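Beta-lactamase/D-alanine Carboxypeptidase (Yersinia pestis, PDB 3RJU) probably acts as a serine beta-lactamase or D-alanine carboxypeptidase, hydrolysing beta-lactams or cleaving the terminal D-alanine of peptidoglycan peptides. Local coordinates at residues 297-302 with 310-315. Numbering follows the deposited sequence. Where two conformers were deposited one is given.
Sequences PGIMQK and ITYMAM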
loop_
_atom_site.group_PDB
_atom_site.type_symbol
_atom_site.label_atom_id
_atom_site.label_comp_id
_atom_site.label_asym_id
_atom_site.label_seq_id
_atom_site.Cartn_x
_atom_site.Cartn_y
_atom_site.Cartn_z
ATOM N N PRO A 297 8.271 -15.685 -10.979
ATOM C CA PRO A 297 9.549 -15.040 -10.670
ATOM C C PRO A 297 9.551 -14.466 -9.251
ATOM O O PRO A 297 8.523 -14.524 -8.576
ATOM C CB PRO A 297 9.611 -13.910 -11.693
ATOM C CG PRO A 297 8.173 -13.520 -11.900
ATOM C CD PRO A 297 7.398 -14.828 -11.808
ATOM N N GLY A 298 10.694 -13.953 -8.803
ATOM C CA GLY A 298 10.755 -13.237 -7.539
ATOM C C GLY A 298 10.027 -11.925 -7.719
ATOM O O GLY A 298 10.294 -11.183 -8.666
ATOM N N ILE A 299 9.095 -11.651 -6.814
ATOM C CA ILE A 299 8.173 -10.546 -6.966
ATOM C C ILE A 299 8.148 -9.692 -5.707
ATOM O O ILE A 299 8.065 -10.216 -4.593
ATOM C CB ILE A 299 6.742 -11.099 -7.237
ATOM C CG1 ILE A 299 6.668 -11.696 -8.657
ATOM C CG2 ILE A 299 5.670 -10.009 -7.021
ATOM C CD1 ILE A 299 5.402 -12.516 -8.918
HETATM N N MSE A 300 8.246 -8.377 -5.897
HETATM C CA MSE A 300 8.012 -7.390 -4.850
HETATM C C MSE A 300 6.566 -6.948 -4.986
HETATM O O MSE A 300 6.145 -6.528 -6.076
HETATM C CB MSE A 300 8.922 -6.163 -5.049
HETATM C CG MSE A 300 10.371 -6.434 -4.802
HETATM SE SE MSE A 300 10.719 -6.750 -2.913
HETATM C CE MSE A 300 10.610 -4.948 -2.294
ATOM N N GLN A 301 5.813 -7.004 -3.892
ATOM C CA GLN A 301 4.384 -6.749 -3.991
ATOM C C GLN A 301 3.761 -6.128 -2.746
ATOM O O GLN A 301 4.379 -6.072 -1.669
ATOM C CB GLN A 301 3.629 -8.034 -4.419
ATOM C CG GLN A 301 3.870 -9.277 -3.549
ATOM C CD GLN A 301 2.983 -9.358 -2.282
ATOM O OE1 GLN A 301 2.317 -8.393 -1.887
ATOM N NE2 GLN A 301 2.964 -10.522 -1.665
ATOM N N LYS A 302 2.542 -5.623 -2.916
ATOM C CA LYS A 302 1.724 -5.180 -1.791
ATOM C C LYS A 302 0.262 -5.390 -2.157
ATOM O O LYS A 302 -0.142 -5.118 -3.290
ATOM C CB LYS A 302 1.948 -3.700 -1.467
ATOM C CG LYS A 302 1.120 -3.217 -0.252
ATOM C CD LYS A 302 1.626 -3.856 1.057
ATOM C CE LYS A 302 0.689 -3.597 2.252
ATOM N NZ LYS A 302 -0.441 -4.578 2.311
ATOM N N ILE A 310 -10.368 -3.665 -3.982
ATOM C CA ILE A 310 -9.168 -4.467 -3.759
ATOM C C ILE A 310 -8.079 -4.018 -4.731
ATOM O O ILE A 310 -8.357 -3.681 -5.891
ATOM C CB ILE A 310 -9.407 -5.988 -3.864
ATOM C CG1 ILE A 310 -10.091 -6.371 -5.189
ATOM C CG2 ILE A 310 -10.195 -6.482 -2.636
ATOM C CD1 ILE A 310 -10.135 -7.880 -5.385
ATOM N N THR A 311 -6.838 -3.990 -4.252
ATOM C CA THR A 311 -5.730 -3.513 -5.052
ATOM C C THR A 311 -4.542 -4.435 -4.894
ATOM O O THR A 311 -4.394 -5.132 -3.888
ATOM C CB THR A 311 -5.280 -2.087 -4.631
ATOM O OG1 THR A 311 -5.131 -2.037 -3.212
ATOM C CG2 THR A 311 -6.307 -1.037 -5.040
ATOM N N TYR A 312 -3.694 -4.448 -5.907
ATOM C CA TYR A 312 -2.485 -5.246 -5.844
ATOM C C TYR A 312 -1.450 -4.619 -6.748
ATOM O O TYR A 312 -1.757 -4.179 -7.871
ATOM C CB TYR A 312 -2.792 -6.678 -6.279
ATOM C CG TYR A 312 -1.647 -7.670 -6.197
ATOM C CD1 TYR A 312 -0.972 -7.901 -4.984
ATOM C CD2 TYR A 312 -1.246 -8.396 -7.327
ATOM C CE1 TYR A 312 0.060 -8.829 -4.907
ATOM C CE2 TYR A 312 -0.213 -9.329 -7.253
ATOM C CZ TYR A 312 0.441 -9.534 -6.045
ATOM O OH TYR A 312 1.477 -10.451 -5.953
HETATM N N MSE A 313 -0.214 -4.577 -6.267
HETATM C CA MSE A 313 0.894 -4.138 -7.094
HETATM C C MSE A 313 1.966 -5.213 -7.022
HETATM O O MSE A 313 2.307 -5.669 -5.927
HETATM C CB MSE A 313 1.471 -2.808 -6.591
HETATM C CG MSE A 313 2.608 -2.297 -7.469
HETATM SE SE MSE A 313 3.242 -0.542 -6.958
HETATM C CE MSE A 313 1.601 0.462 -7.233
ATOM N N ALA A 314 2.465 -5.642 -8.180
ATOM C CA ALA A 314 3.486 -6.681 -8.225
ATOM C C ALA A 314 4.547 -6.220 -9.196
ATOM O O ALA A 314 4.229 -5.778 -10.305
ATOM C CB ALA A 314 2.879 -8.013 -8.697
HETATM N N MSE A 315 5.813 -6.337 -8.830
HETATM C CA MSE A 315 6.815 -5.924 -9.785
HETATM C C MSE A 315 8.088 -6.720 -9.674
HETATM O O MSE A 315 8.377 -7.336 -8.638
HETATM C CB MSE A 315 7.117 -4.436 -9.655
HETATM C CG MSE A 315 7.752 -4.053 -8.340
HETATM SE SE MSE A 315 8.475 -2.241 -8.364
HETATM C CE MSE A 315 6.813 -1.216 -8.441
#
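Met300 and Met315 exchange a reciprocal pair of backbone hydrogen bonds, as do Lys302 and Met313. This antiparallel pairing, between strands 299-306 and 309-316 that follow one another in the chain, is that of a beta hairpin inside the large sheet of the penicillin-binding protein/beta-lactamase fold; the axes of 299-302 and 310-315 approach to 4.6 Å. Met315 N to Met300 O, at 2.8 Å, is the shortest of the four bonds; Met313 N to Lys302 O is the straightest, with 165° at the hydrogen. The non-hydrogen-bonded pair Gln301-Ala314 draws closer, CA to CA 4.3 Å, and Gln301 CA lies 3.0 Å from Met313 O in a bent CA-H...O contact.

One apolar contact lies on each face. Beside Gln301, Ile299 CG2 meets Ala314 CB at 3.8 Å; on the other face Met300 CB approaches Met315 CG, while Met313 and Met315, like Met300 selenomethionines, reach helix 233-241. Lys302 shares that face, and its NZ turns away from Met313 to hydrogen-bond Tyr159 OH. This position fits the K(T/S)G-type lysine beside a probable SxxK site with Ser62 and Lys65, and a bound citrate lies nearby.

Tyr312 makes the main aromatic contact. Its CG is anti to the backbone N (chi1 -177°), and the ring turn at chi2 brings Tyr312 CD1 to 3.4 Å from Lys302 O. The ring passes obliquely by Gln301, whose amide plane is turned 54° from it. Tyr312 OH is hydrogen-bonded to Asn343 OD1 of helix 336-349 and lies 3.6 Å from Gln301 CB.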